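Local coordinates for flavin-nucleotide-binding protein (Mycobacterium smegmatis, PDB 4YBN) that binds flavin-adenine dinucleotide and heme between two subunits of a split beta-barrel dimer and probably serves as an oxidoreductase, at residues 20-25 / 159-164; 26-31 / 103-108; 35-40 / 77-82; 109-114 / 152-157. One frame throughout, in Å; residues are numbered along the deposited sequence. Where two conformers were deposited one is given.

Interaction 1 (20-25 / 159-164); sequences TSRERL and DNWSLK. With FAD (flavin-adenine dinucleotide), chain K.
Leu25 and Trp161 reach toward each other tip to tip where the start of helix 22-29 lies against strand 161-166 of the split beta-barrel. Leu25 CD2 sits over one face of the indole, 3.9 Å from the centroid of the six-membered ring and 18° off its normal, which meets the geometry of a CH-pi contact. The far end of the ring meets the helix start: Thr20 O lies at the edge, 3.7 Å from Trp161 CH2. Arg22 crosses the indole at about a right angle, its guanidinium plane turned 77° from the ring, and it touches with its aliphatic part, CD to Trp161 CZ2 at 4.2 Å; its charged end is paired with Asp57 and Asp26. Two residues along the strand, Leu163 directs CD2 at the first turn of the helix, 3.6 Å from Arg24 CB and close to Leu25 N. That turn is capped by Ser21, whose OG accepts from Arg24 N at 3.1 Å. Ser162 points away from the helix, and it and Lys164 reach the FAD, so one strand serves core and cofactor. There Ser162 OG accepts from the ribose O2B; its approach to adenine N3A is so short that a bond is doubtful. Lys164 NZ, which also bonds a heme oxygen, donates to FAD O3' at 2.8 Å.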
# COMPACT_ATOMS: atom_id res chain seq x y z
N THR A 20 3.66 -6.68 -19.50
CA THR A 20 3.65 -8.13 -19.39
C THR A 20 5.00 -8.74 -18.97
O THR A 20 5.20 -9.93 -19.06
CB THR A 20 3.29 -8.76 -20.74
OG1 THR A 20 4.22 -8.27 -21.72
CG2 THR A 20 1.82 -8.38 -21.14
N SER A 21 5.94 -7.93 -18.52
CA SER A 21 7.19 -8.49 -18.10
C SER A 21 7.11 -9.13 -16.67
O SER A 21 6.90 -8.43 -15.66
CB SER A 21 8.27 -7.45 -18.13
OG SER A 21 9.45 -7.95 -17.51
N ARG A 22 7.35 -10.44 -16.62
CA ARG A 22 7.45 -11.18 -15.38
C ARG A 22 8.63 -10.69 -14.57
O ARG A 22 8.63 -10.72 -13.33
CB ARG A 22 7.59 -12.68 -15.70
CG ARG A 22 7.82 -13.56 -14.50
CD ARG A 22 6.67 -13.52 -13.49
NE ARG A 22 7.18 -13.98 -12.20
CZ ARG A 22 7.17 -15.27 -11.79
NH1 ARG A 22 7.74 -15.58 -10.62
NH2 ARG A 22 6.56 -16.22 -12.53
N GLU A 23 9.68 -10.29 -15.26
CA GLU A 23 10.82 -9.78 -14.56
C GLU A 23 10.50 -8.49 -13.79
O GLU A 23 10.97 -8.28 -12.68
CB GLU A 23 11.97 -9.60 -15.52
CG GLU A 23 13.28 -9.20 -14.91
CD GLU A 23 14.29 -8.80 -16.00
OE1 GLU A 23 14.05 -9.18 -17.16
OE2 GLU A 23 15.28 -8.08 -15.71
N ARG A 24 9.70 -7.64 -14.39
CA ARG A 24 9.26 -6.40 -13.70
C ARG A 24 8.33 -6.72 -12.56
O ARG A 24 8.37 -6.08 -11.53
CB ARG A 24 8.54 -5.47 -14.68
CG ARG A 24 9.47 -4.92 -15.77
CD ARG A 24 8.88 -3.68 -16.46
NE ARG A 24 9.81 -3.10 -17.43
CZ ARG A 24 10.66 -2.08 -17.20
NH1 ARG A 24 10.69 -1.47 -16.02
NH2 ARG A 24 11.47 -1.66 -18.18
N LEU A 25 7.48 -7.71 -12.76
CA LEU A 25 6.68 -8.22 -11.67
C LEU A 25 7.47 -8.69 -10.47
O LEU A 25 7.20 -8.25 -9.34
CB LEU A 25 5.74 -9.29 -12.14
CG LEU A 25 4.93 -9.91 -11.00
CD1 LEU A 25 3.84 -8.96 -10.53
CD2 LEU A 25 4.37 -11.24 -11.41
N ASP A 159 -0.91 -16.51 -16.40
CA ASP A 159 -2.11 -15.84 -16.82
C ASP A 159 -2.88 -15.14 -15.66
O ASP A 159 -3.93 -14.53 -15.89
CB ASP A 159 -3.02 -16.85 -17.55
CG ASP A 159 -2.44 -17.33 -18.93
OD1 ASP A 159 -1.59 -16.65 -19.54
OD2 ASP A 159 -2.83 -18.43 -19.42
N ASN A 160 -2.40 -15.25 -14.43
CA ASN A 160 -3.25 -14.86 -13.31
C ASN A 160 -2.84 -13.56 -12.66
O ASN A 160 -3.21 -13.30 -11.49
CB ASN A 160 -3.30 -15.96 -12.26
CG ASN A 160 -1.96 -16.18 -11.55
OD1 ASN A 160 -0.96 -16.05 -12.16
ND2 ASN A 160 -1.97 -16.45 -10.27
N TRP A 161 -2.13 -12.73 -13.40
CA TRP A 161 -1.58 -11.49 -12.83
C TRP A 161 -1.55 -10.34 -13.81
O TRP A 161 -1.50 -10.53 -15.03
CB TRP A 161 -0.18 -11.75 -12.23
CG TRP A 161 0.87 -12.24 -13.16
CD1 TRP A 161 1.22 -13.54 -13.41
CD2 TRP A 161 1.72 -11.43 -14.00
NE1 TRP A 161 2.23 -13.58 -14.34
CE2 TRP A 161 2.58 -12.31 -14.70
CE3 TRP A 161 1.86 -10.06 -14.18
CZ2 TRP A 161 3.51 -11.87 -15.62
CZ3 TRP A 161 2.79 -9.61 -15.07
CH2 TRP A 161 3.63 -10.53 -15.79
N SER A 162 -1.64 -9.11 -13.28
CA SER A 162 -1.55 -7.95 -14.13
C SER A 162 -0.56 -6.94 -13.47
O SER A 162 -0.47 -6.88 -12.23
CB SER A 162 -2.93 -7.37 -14.38
OG SER A 162 -3.42 -6.77 -13.20
N LEU A 163 0.20 -6.25 -14.27
CA LEU A 163 1.14 -5.25 -13.78
C LEU A 163 0.89 -3.91 -14.47
O LEU A 163 0.84 -3.78 -15.75
CB LEU A 163 2.59 -5.74 -13.98
CG LEU A 163 3.70 -4.82 -13.48
CD1 LEU A 163 3.78 -4.65 -11.99
CD2 LEU A 163 5.01 -5.32 -14.03
N LYS A 164 0.75 -2.88 -13.68
CA LYS A 164 0.60 -1.50 -14.23
C LYS A 164 1.66 -0.55 -13.71
O LYS A 164 1.95 -0.50 -12.51
CB LYS A 164 -0.77 -1.01 -13.91
CG LYS A 164 -1.08 0.34 -14.58
CD LYS A 164 -2.58 0.65 -14.66
CE LYS A 164 -2.85 1.89 -15.53
NZ LYS A 164 -4.28 2.29 -15.32
PA FAD K . -10.70 -2.45 -14.98
O1A FAD K . -10.94 -2.50 -16.46
O2A FAD K . -11.89 -2.18 -14.11
O5B FAD K . -9.86 -3.80 -14.55
C5B FAD K . -9.49 -4.82 -15.50
C4B FAD K . -8.17 -5.51 -15.10
O4B FAD K . -7.08 -4.58 -15.24
C3B FAD K . -8.03 -5.90 -13.63
O3B FAD K . -8.76 -7.07 -13.22
C2B FAD K . -6.50 -5.95 -13.42
O2B FAD K . -5.96 -7.22 -13.73
C1B FAD K . -5.96 -4.92 -14.42
N9A FAD K . -5.49 -3.74 -13.68
C8A FAD K . -6.19 -2.59 -13.65
N7A FAD K . -5.56 -1.68 -12.85
C5A FAD K . -4.44 -2.26 -12.37
C6A FAD K . -3.36 -1.79 -11.46
N6A FAD K . -3.45 -0.52 -11.00
N1A FAD K . -2.34 -2.66 -11.18
C2A FAD K . -2.33 -3.93 -11.68
N3A FAD K . -3.29 -4.39 -12.51
C4A FAD K . -4.37 -3.62 -12.91
N1 FAD K . -6.94 5.29 -11.01
C2 FAD K . -7.86 6.30 -11.00
O2 FAD K . -8.79 6.11 -11.82
N3 FAD K . -7.75 7.38 -10.18
C4 FAD K . -6.74 7.49 -9.24
O4 FAD K . -6.56 8.40 -8.38
C4X FAD K . -5.69 6.44 -9.22
N5 FAD K . -4.66 6.48 -8.34
C5X FAD K . -3.76 5.46 -8.32
C6 FAD K . -2.72 5.50 -7.45
C7 FAD K . -1.78 4.48 -7.47
C7M FAD K . -0.64 4.50 -6.51
C8 FAD K . -1.89 3.33 -8.39
C8M FAD K . -0.89 2.20 -8.35
C9 FAD K . -2.93 3.29 -9.27
C9A FAD K . -3.87 4.32 -9.26
N10 FAD K . -4.95 4.26 -10.14
C10 FAD K . -5.87 5.31 -10.17
C1' FAD K . -5.07 3.15 -11.12
C2' FAD K . -6.18 2.17 -10.84
O2' FAD K . -5.63 1.08 -10.11
C3' FAD K . -6.66 1.65 -12.20
O3' FAD K . -5.50 1.26 -13.01
C4' FAD K . -7.56 2.70 -12.89
O4' FAD K . -8.70 3.05 -12.06
C5' FAD K . -8.04 2.19 -14.23
O5' FAD K . -8.55 0.88 -14.03
P FAD K . -9.33 0.09 -15.20
O1P FAD K . -8.35 0.09 -16.34
O2P FAD K . -10.69 0.68 -15.37
O3P FAD K . -9.51 -1.38 -14.63

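Interaction 2 (26-31 / 103-108); sequences DDLLDT and RSATLF. With FAD (flavin-adenine dinucleotide), chain K.
Leu28 packs on Ala105 and Arg103 with both methyl branches, and this apolar contact is the main one. Leu28 CD2 lies 3.8 Å from Ala105 CB and also meets the backbone at the Ser104-Ala105 junction, while Leu28 CD1 approaches Arg103 CB at 4.0 Å and lies over one face of the guanidinium. Leu28 and Arg103 slide past each other in opposite directions. Charge adds little: Asp27 OD2 is 4.0 Å from Arg103 NH1, a long salt bridge, with the carboxylate near the guanidinium edge and the two planes 33° apart. The stronger partner of Arg103 is Asp87, reached through NH2. Helix 22-29 thus lies against one side of strand 99-108 in the split beta-barrel, and the other side of that strand lines the FAD pocket at the subunit interface. Here Ser104 CB is 3.3 Å from adenine N1A, Thr106 OG1 is 3.2 Å from C2A, and Phe108 brings its ring to the ribose, with O2B at the ring edge. Pro49, Ala47 and Pro45 of the second subunit pack on these three residues. Within the helix end, Thr31 OG1 donates to Asp27 O at 2.5 Å, tilted 31° from the carbonyl plane.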
# COMPACT_ATOMS: atom_id res chain seq x y z
N ASP A 26 8.48 -9.51 -10.68
CA ASP A 26 9.32 -9.95 -9.60
C ASP A 26 10.04 -8.83 -8.91
O ASP A 26 10.21 -8.83 -7.68
CB ASP A 26 10.37 -11.01 -10.11
CG ASP A 26 9.72 -12.30 -10.49
OD1 ASP A 26 8.55 -12.47 -10.17
OD2 ASP A 26 10.38 -13.17 -11.12
N ASP A 27 10.50 -7.86 -9.67
CA ASP A 27 11.15 -6.73 -9.10
C ASP A 27 10.21 -5.97 -8.13
O ASP A 27 10.59 -5.65 -7.00
CB ASP A 27 11.64 -5.78 -10.20
CG ASP A 27 12.45 -4.65 -9.62
OD1 ASP A 27 13.56 -4.93 -9.10
OD2 ASP A 27 11.99 -3.47 -9.65
N LEU A 28 8.97 -5.79 -8.53
CA LEU A 28 8.02 -5.17 -7.61
C LEU A 28 7.77 -6.01 -6.43
O LEU A 28 7.90 -5.54 -5.29
CB LEU A 28 6.72 -4.92 -8.33
CG LEU A 28 5.60 -4.30 -7.47
CD1 LEU A 28 6.03 -2.99 -6.91
CD2 LEU A 28 4.35 -4.19 -8.25
N LEU A 29 7.53 -7.31 -6.64
CA LEU A 29 7.26 -8.21 -5.51
C LEU A 29 8.45 -8.41 -4.59
O LEU A 29 8.32 -8.72 -3.41
CB LEU A 29 6.79 -9.56 -6.04
CG LEU A 29 5.51 -9.60 -6.84
CD1 LEU A 29 5.16 -10.97 -7.31
CD2 LEU A 29 4.34 -8.99 -6.06
N ASP A 30 9.66 -8.20 -5.11
CA ASP A 30 10.81 -8.26 -4.28
C ASP A 30 11.19 -6.94 -3.67
O ASP A 30 12.25 -6.84 -3.08
CB ASP A 30 11.99 -8.69 -5.15
CG ASP A 30 11.86 -10.14 -5.60
OD1 ASP A 30 11.05 -10.87 -4.97
OD2 ASP A 30 12.54 -10.51 -6.58
N THR A 31 10.37 -5.91 -3.86
CA THR A 31 10.63 -4.62 -3.30
C THR A 31 9.66 -4.34 -2.13
O THR A 31 10.10 -3.92 -1.08
CB THR A 31 10.45 -3.54 -4.39
OG1 THR A 31 11.36 -3.80 -5.44
CG2 THR A 31 10.76 -2.13 -3.81
N ARG A 103 3.82 1.69 -9.24
CA ARG A 103 3.90 0.36 -9.86
C ARG A 103 2.92 -0.49 -9.06
O ARG A 103 2.91 -0.40 -7.84
CB ARG A 103 5.28 -0.22 -9.68
CG ARG A 103 6.45 0.40 -10.41
CD ARG A 103 7.74 -0.13 -9.84
NE ARG A 103 8.07 0.66 -8.66
CZ ARG A 103 8.96 0.36 -7.74
NH1 ARG A 103 9.68 -0.76 -7.83
NH2 ARG A 103 9.12 1.21 -6.69
N SER A 104 2.05 -1.25 -9.70
CA SER A 104 1.08 -1.99 -8.98
C SER A 104 0.88 -3.36 -9.64
O SER A 104 0.87 -3.44 -10.87
CB SER A 104 -0.30 -1.26 -8.98
OG SER A 104 -1.14 -2.02 -8.07
N ALA A 105 0.73 -4.40 -8.85
CA ALA A 105 0.44 -5.72 -9.42
C ALA A 105 -0.77 -6.23 -8.76
O ALA A 105 -1.00 -5.98 -7.56
CB ALA A 105 1.62 -6.64 -9.19
N THR A 106 -1.58 -6.97 -9.51
CA THR A 106 -2.74 -7.64 -8.98
C THR A 106 -2.66 -9.13 -9.41
O THR A 106 -2.38 -9.39 -10.58
CB THR A 106 -4.03 -7.06 -9.52
OG1 THR A 106 -3.97 -5.62 -9.47
CG2 THR A 106 -5.14 -7.51 -8.60
N LEU A 107 -2.76 -10.04 -8.45
CA LEU A 107 -2.73 -11.49 -8.66
C LEU A 107 -4.03 -12.19 -8.17
O LEU A 107 -4.59 -11.82 -7.16
CB LEU A 107 -1.58 -12.13 -7.89
CG LEU A 107 -0.25 -11.49 -8.31
CD1 LEU A 107 0.15 -10.32 -7.39
CD2 LEU A 107 0.84 -12.54 -8.36
N PHE A 108 -4.45 -13.25 -8.83
CA PHE A 108 -5.77 -13.83 -8.52
C PHE A 108 -5.53 -15.30 -8.36
O PHE A 108 -4.80 -15.85 -9.16
CB PHE A 108 -6.66 -13.64 -9.75
CG PHE A 108 -6.92 -12.22 -10.10
CD1 PHE A 108 -7.90 -11.51 -9.41
CD2 PHE A 108 -6.20 -11.59 -11.10
CE1 PHE A 108 -8.19 -10.17 -9.73
CE2 PHE A 108 -6.47 -10.26 -11.44
CZ PHE A 108 -7.48 -9.56 -10.73
PA FAD K . -10.70 -2.45 -14.98
O1A FAD K . -10.94 -2.50 -16.46
O2A FAD K . -11.89 -2.18 -14.11
O5B FAD K . -9.86 -3.80 -14.55
C5B FAD K . -9.49 -4.82 -15.50
C4B FAD K . -8.17 -5.51 -15.10
O4B FAD K . -7.08 -4.58 -15.24
C3B FAD K . -8.03 -5.90 -13.63
O3B FAD K . -8.76 -7.07 -13.22
C2B FAD K . -6.50 -5.95 -13.42
O2B FAD K . -5.96 -7.22 -13.73
C1B FAD K . -5.96 -4.92 -14.42
N9A FAD K . -5.49 -3.74 -13.68
C8A FAD K . -6.19 -2.59 -13.65
N7A FAD K . -5.56 -1.68 -12.85
C5A FAD K . -4.44 -2.26 -12.37
C6A FAD K . -3.36 -1.79 -11.46
N6A FAD K . -3.45 -0.52 -11.00
N1A FAD K . -2.34 -2.66 -11.18
C2A FAD K . -2.33 -3.93 -11.68
N3A FAD K . -3.29 -4.39 -12.51
C4A FAD K . -4.37 -3.62 -12.91
N1 FAD K . -6.94 5.29 -11.01
C2 FAD K . -7.86 6.30 -11.00
O2 FAD K . -8.79 6.11 -11.82
N3 FAD K . -7.75 7.38 -10.18
C4 FAD K . -6.74 7.49 -9.24
O4 FAD K . -6.56 8.40 -8.38
C4X FAD K . -5.69 6.44 -9.22
N5 FAD K . -4.66 6.48 -8.34
C5X FAD K . -3.76 5.46 -8.32
C6 FAD K . -2.72 5.50 -7.45
C7 FAD K . -1.78 4.48 -7.47
C7M FAD K . -0.64 4.50 -6.51
C8 FAD K . -1.89 3.33 -8.39
C8M FAD K . -0.89 2.20 -8.35
C9 FAD K . -2.93 3.29 -9.27
C9A FAD K . -3.87 4.32 -9.26
N10 FAD K . -4.95 4.26 -10.14
C10 FAD K . -5.87 5.31 -10.17
C1' FAD K . -5.07 3.15 -11.12
C2' FAD K . -6.18 2.17 -10.84
O2' FAD K . -5.63 1.08 -10.11
C3' FAD K . -6.66 1.65 -12.20
O3' FAD K . -5.50 1.26 -13.01
C4' FAD K . -7.56 2.70 -12.89
O4' FAD K . -8.70 3.05 -12.06
C5' FAD K . -8.04 2.19 -14.23
O5' FAD K . -8.55 0.88 -14.03
P FAD K . -9.33 0.09 -15.20
O1P FAD K . -8.35 0.09 -16.34
O2P FAD K . -10.69 0.68 -15.37
O3P FAD K . -9.51 -1.38 -14.63

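Interaction 3 (35-40 / 77-82); sequences ATVALV and APAAVS
Thr36 and Ser82 exchange two backbone hydrogen bonds, N to O in each direction: Thr36 N to Ser82 O and Ser82 N to Thr36 O, both 2.8 Å. The second is nearly straight, with an N-H...O angle of 175°. Ala38 and Ala80 repeat the pattern two residues on, the bonds from Ala38 N to Ala80 O and from Ala80 N to Ala38 O both measuring 2.9 Å. Between these hydrogen-bonded pairs lies the non-hydrogen-bonded pair Val37-Val81, whose CA atoms are 4.6 Å apart. Here the alpha carbons supply weaker CA-H...O contacts, Val37 CA to Ala80 O and Val81 CA to Thr36 O. A water joins Thr36 OG1 to Ser82 O, and at the other end a second water donates to Pro78 O and accepts from Val40 N, continuing the ladder by a bridge.

This register is that of two antiparallel strands, 34-41 and 78-91, in the split beta-barrel, their short segments running at 159°. The face bearing Thr36, Ala38, Ala80 and Ser82 includes part of the dimer interface: Thr36 and Ala38 pack on the same residues of the second subunit. On the other face, Val37 CG2 meets Val81 CG2 at 4.2 Å. Ala35 CB touches Val81 CG1 at 3.9 Å. Farther along, Leu39 CD1 contacts Ala77 CB at 3.8 Å. Phe48 of strand 44-55 and Phe111 of strand 110-113 touch Val37 and Val81 respectively.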
# COMPACT_ATOMS: atom_id res chain seq x y z
N ALA A 35 1.18 -6.73 1.11
CA ALA A 35 0.15 -6.99 0.12
C ALA A 35 -1.21 -6.64 0.75
O ALA A 35 -1.39 -6.70 1.99
CB ALA A 35 0.17 -8.47 -0.25
N THR A 36 -2.19 -6.32 -0.08
CA THR A 36 -3.51 -6.20 0.41
C THR A 36 -4.25 -7.34 -0.24
O THR A 36 -4.22 -7.45 -1.44
CB THR A 36 -4.13 -4.84 0.06
OG1 THR A 36 -3.35 -3.83 0.71
CG2 THR A 36 -5.48 -4.77 0.57
N VAL A 37 -4.94 -8.12 0.56
CA VAL A 37 -5.64 -9.30 0.10
C VAL A 37 -7.15 -9.09 0.21
O VAL A 37 -7.63 -8.61 1.19
CB VAL A 37 -5.28 -10.51 0.93
CG1 VAL A 37 -6.15 -11.71 0.55
CG2 VAL A 37 -3.82 -10.85 0.79
N ALA A 38 -7.83 -9.35 -0.88
CA ALA A 38 -9.28 -9.20 -0.97
C ALA A 38 -9.92 -10.56 -1.19
O ALA A 38 -9.40 -11.39 -1.97
CB ALA A 38 -9.58 -8.32 -2.15
N LEU A 39 -11.03 -10.82 -0.49
CA LEU A 39 -11.78 -11.99 -0.64
C LEU A 39 -13.27 -11.64 -0.37
O LEU A 39 -13.62 -10.50 -0.07
CB LEU A 39 -11.32 -13.06 0.31
CG LEU A 39 -11.45 -12.85 1.81
CD1 LEU A 39 -11.60 -14.18 2.52
CD2 LEU A 39 -10.23 -12.10 2.33
N VAL A 40 -14.13 -12.63 -0.51
CA VAL A 40 -15.57 -12.44 -0.37
C VAL A 40 -16.02 -13.29 0.81
O VAL A 40 -15.61 -14.47 0.96
CB VAL A 40 -16.25 -12.90 -1.63
CG1 VAL A 40 -17.74 -12.61 -1.59
CG2 VAL A 40 -15.65 -12.21 -2.86
N ALA A 77 -11.11 -19.75 -0.09
CA ALA A 77 -11.70 -18.48 -0.63
C ALA A 77 -10.88 -17.94 -1.78
O ALA A 77 -9.69 -17.63 -1.65
CB ALA A 77 -11.82 -17.44 0.50
N PRO A 78 -11.50 -17.77 -2.93
CA PRO A 78 -10.79 -17.16 -4.04
C PRO A 78 -10.33 -15.75 -3.61
O PRO A 78 -11.03 -15.11 -2.87
CB PRO A 78 -11.85 -17.06 -5.10
CG PRO A 78 -12.76 -18.18 -4.82
CD PRO A 78 -12.85 -18.21 -3.33
N ALA A 79 -9.17 -15.30 -4.07
CA ALA A 79 -8.56 -14.09 -3.50
C ALA A 79 -8.07 -13.24 -4.62
O ALA A 79 -7.77 -13.74 -5.73
CB ALA A 79 -7.40 -14.48 -2.65
N ALA A 80 -7.90 -11.97 -4.34
CA ALA A 80 -7.18 -11.14 -5.26
C ALA A 80 -6.12 -10.43 -4.40
O ALA A 80 -6.44 -9.96 -3.32
CB ALA A 80 -8.13 -10.19 -5.99
N VAL A 81 -4.89 -10.33 -4.88
CA VAL A 81 -3.80 -9.84 -4.06
C VAL A 81 -3.27 -8.62 -4.73
O VAL A 81 -2.92 -8.68 -5.91
CB VAL A 81 -2.71 -10.90 -3.92
CG1 VAL A 81 -1.52 -10.37 -3.15
CG2 VAL A 81 -3.24 -12.08 -3.19
N SER A 82 -3.21 -7.49 -4.01
CA SER A 82 -2.70 -6.27 -4.59
C SER A 82 -1.43 -5.80 -3.91
O SER A 82 -1.30 -5.78 -2.66
CB SER A 82 -3.84 -5.17 -4.51
OG SER A 82 -3.35 -3.92 -4.92
O HOH W 1 -1.43 -2.97 -1.06
O HOH W 2 -13.56 -15.14 -2.03

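Interaction 4 (109-114 / 152-157); sequences GTFEVI and LALAIG
Phe111 carries CG anti to its carbonyl carbon (chi1 -78°), and its ring lies against segment 152-157, where Leu154 CB stands over one face, offset toward the rim. The distance from Leu154 CB to the ring centroid is 3.8 Å, with the approach 20° off the normal, a CH-pi contact. Phe111 CD2 lies 3.7 Å from Leu152 CB. Leu154 CG is anti to its backbone N (chi1 177°), and CD1 of Leu154 packs 3.6 Å from Gly109 C, at the corner of the chain. A beta carbon on Gly109 would be tight against that methyl, and its backbone angles would also press it on the preceding carbonyl oxygen.

Beyond the ring, Glu112 and Ala153 form a hydrogen-bonded pair: Glu112 N to Ala153 O is 2.8 Å and Ala153 N to Glu112 O is 2.9 Å. Val113 CG2 then meets Leu152 CD2 at 3.7 Å, and Ile114 CD1 touches Ala153 CB, which is on the face with Glu112. One water takes the N-H of Ala155 and donates to Thr110 O, prolonging the pairing. Leu70 and Leu73 of helix 68-74 pack on Leu152. These are antiparallel strands, 110-113 and 149-155, joined past the corner at Gly109 into the curled sheet of a split beta-barrel.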
# COMPACT_ATOMS: atom_id res chain seq x y z
N GLY A 109 -6.17 -15.92 -7.38
CA GLY A 109 -6.26 -17.33 -7.32
C GLY A 109 -6.65 -17.76 -5.95
O GLY A 109 -7.14 -16.97 -5.13
N THR A 110 -6.36 -19.02 -5.67
CA THR A 110 -6.70 -19.64 -4.41
C THR A 110 -5.42 -19.99 -3.72
O THR A 110 -4.55 -20.64 -4.29
CB THR A 110 -7.60 -20.91 -4.68
OG1 THR A 110 -8.74 -20.46 -5.40
CG2 THR A 110 -8.03 -21.57 -3.44
N PHE A 111 -5.28 -19.51 -2.51
CA PHE A 111 -4.16 -19.90 -1.71
C PHE A 111 -4.21 -21.41 -1.33
O PHE A 111 -5.27 -21.96 -1.01
CB PHE A 111 -4.07 -19.11 -0.47
CG PHE A 111 -3.51 -17.74 -0.66
CD1 PHE A 111 -4.34 -16.71 -0.95
CD2 PHE A 111 -2.16 -17.46 -0.44
CE1 PHE A 111 -3.86 -15.43 -1.09
CE2 PHE A 111 -1.66 -16.18 -0.61
CZ PHE A 111 -2.52 -15.17 -0.91
N GLU A 112 -3.06 -22.05 -1.41
CA GLU A 112 -2.92 -23.38 -0.86
C GLU A 112 -2.21 -23.37 0.49
O GLU A 112 -1.22 -22.63 0.72
CB GLU A 112 -2.25 -24.33 -1.89
CG GLU A 112 -0.72 -24.33 -2.02
CD GLU A 112 -0.18 -25.37 -3.04
OE1 GLU A 112 -0.90 -26.35 -3.38
OE2 GLU A 112 0.99 -25.22 -3.53
N VAL A 113 -2.75 -24.19 1.39
CA VAL A 113 -2.16 -24.41 2.71
C VAL A 113 -0.84 -25.13 2.55
O VAL A 113 -0.80 -26.18 1.95
CB VAL A 113 -3.06 -25.22 3.63
CG1 VAL A 113 -2.35 -25.62 4.92
CG2 VAL A 113 -4.31 -24.42 3.99
N ILE A 114 0.22 -24.59 3.10
CA ILE A 114 1.49 -25.29 3.09
C ILE A 114 1.38 -26.42 4.10
O ILE A 114 1.01 -26.23 5.27
CB ILE A 114 2.68 -24.35 3.48
CG1 ILE A 114 2.83 -23.19 2.48
CG2 ILE A 114 4.02 -25.10 3.51
CD1 ILE A 114 2.74 -23.64 1.07
N LEU A 152 0.53 -19.96 3.82
CA LEU A 152 -0.25 -20.11 2.61
C LEU A 152 0.46 -19.59 1.40
O LEU A 152 1.18 -18.60 1.50
CB LEU A 152 -1.56 -19.30 2.73
CG LEU A 152 -2.40 -19.59 3.97
CD1 LEU A 152 -3.40 -18.48 4.20
CD2 LEU A 152 -3.14 -20.87 3.77
N ALA A 153 0.23 -20.20 0.23
CA ALA A 153 0.98 -19.85 -0.98
C ALA A 153 0.06 -19.74 -2.15
O ALA A 153 -0.81 -20.59 -2.35
CB ALA A 153 2.03 -20.93 -1.28
N LEU A 154 0.20 -18.65 -2.87
CA LEU A 154 -0.51 -18.42 -4.10
C LEU A 154 0.44 -18.51 -5.26
O LEU A 154 1.45 -17.84 -5.29
CB LEU A 154 -1.12 -17.01 -4.02
CG LEU A 154 -1.87 -16.50 -5.25
CD1 LEU A 154 -3.18 -17.26 -5.33
CD2 LEU A 154 -2.15 -15.03 -5.23
N ALA A 155 0.09 -19.35 -6.22
CA ALA A 155 0.88 -19.59 -7.42
C ALA A 155 0.94 -18.39 -8.31
O ALA A 155 -0.06 -17.80 -8.61
CB ALA A 155 0.32 -20.79 -8.22
N ILE A 156 2.15 -18.03 -8.75
CA ILE A 156 2.31 -17.02 -9.74
C ILE A 156 2.51 -17.72 -11.07
O ILE A 156 3.60 -18.24 -11.34
CB ILE A 156 3.50 -16.13 -9.50
CG1 ILE A 156 3.45 -15.49 -8.12
CG2 ILE A 156 3.56 -15.09 -10.62
CD1 ILE A 156 4.81 -14.96 -7.64
N GLY A 157 1.48 -17.70 -11.89
CA GLY A 157 1.48 -18.46 -13.12
C GLY A 157 1.73 -17.52 -14.27
O GLY A 157 2.33 -16.46 -14.08
O HOH W 3 -2.25 -20.81 -5.85

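How the interactions relate
All four contacts belong to one curled antiparallel sheet and the helix packed on it. Interactions 1 and 2 share helix 22-29 and neighbouring strands 161-166 and 99-108; their centres are 7 Å apart, and both reach the FAD. Interactions 3 and 4 pair strands, with centres 11 Å apart. Along the chain, interaction 1 spans all the others, interaction 2 encloses interaction 3, and interaction 4 opens after both 2 and 3 have closed. Leu107 O bonds Val81 N between interactions 2 and 3, and Gly109 O receives Ala79 N between 3 and 4. Ile156 touches Leu25 and Leu29, linking interaction 4 to the helix. The cofactor-lining strands are thus continuous with the core and the dimer interface.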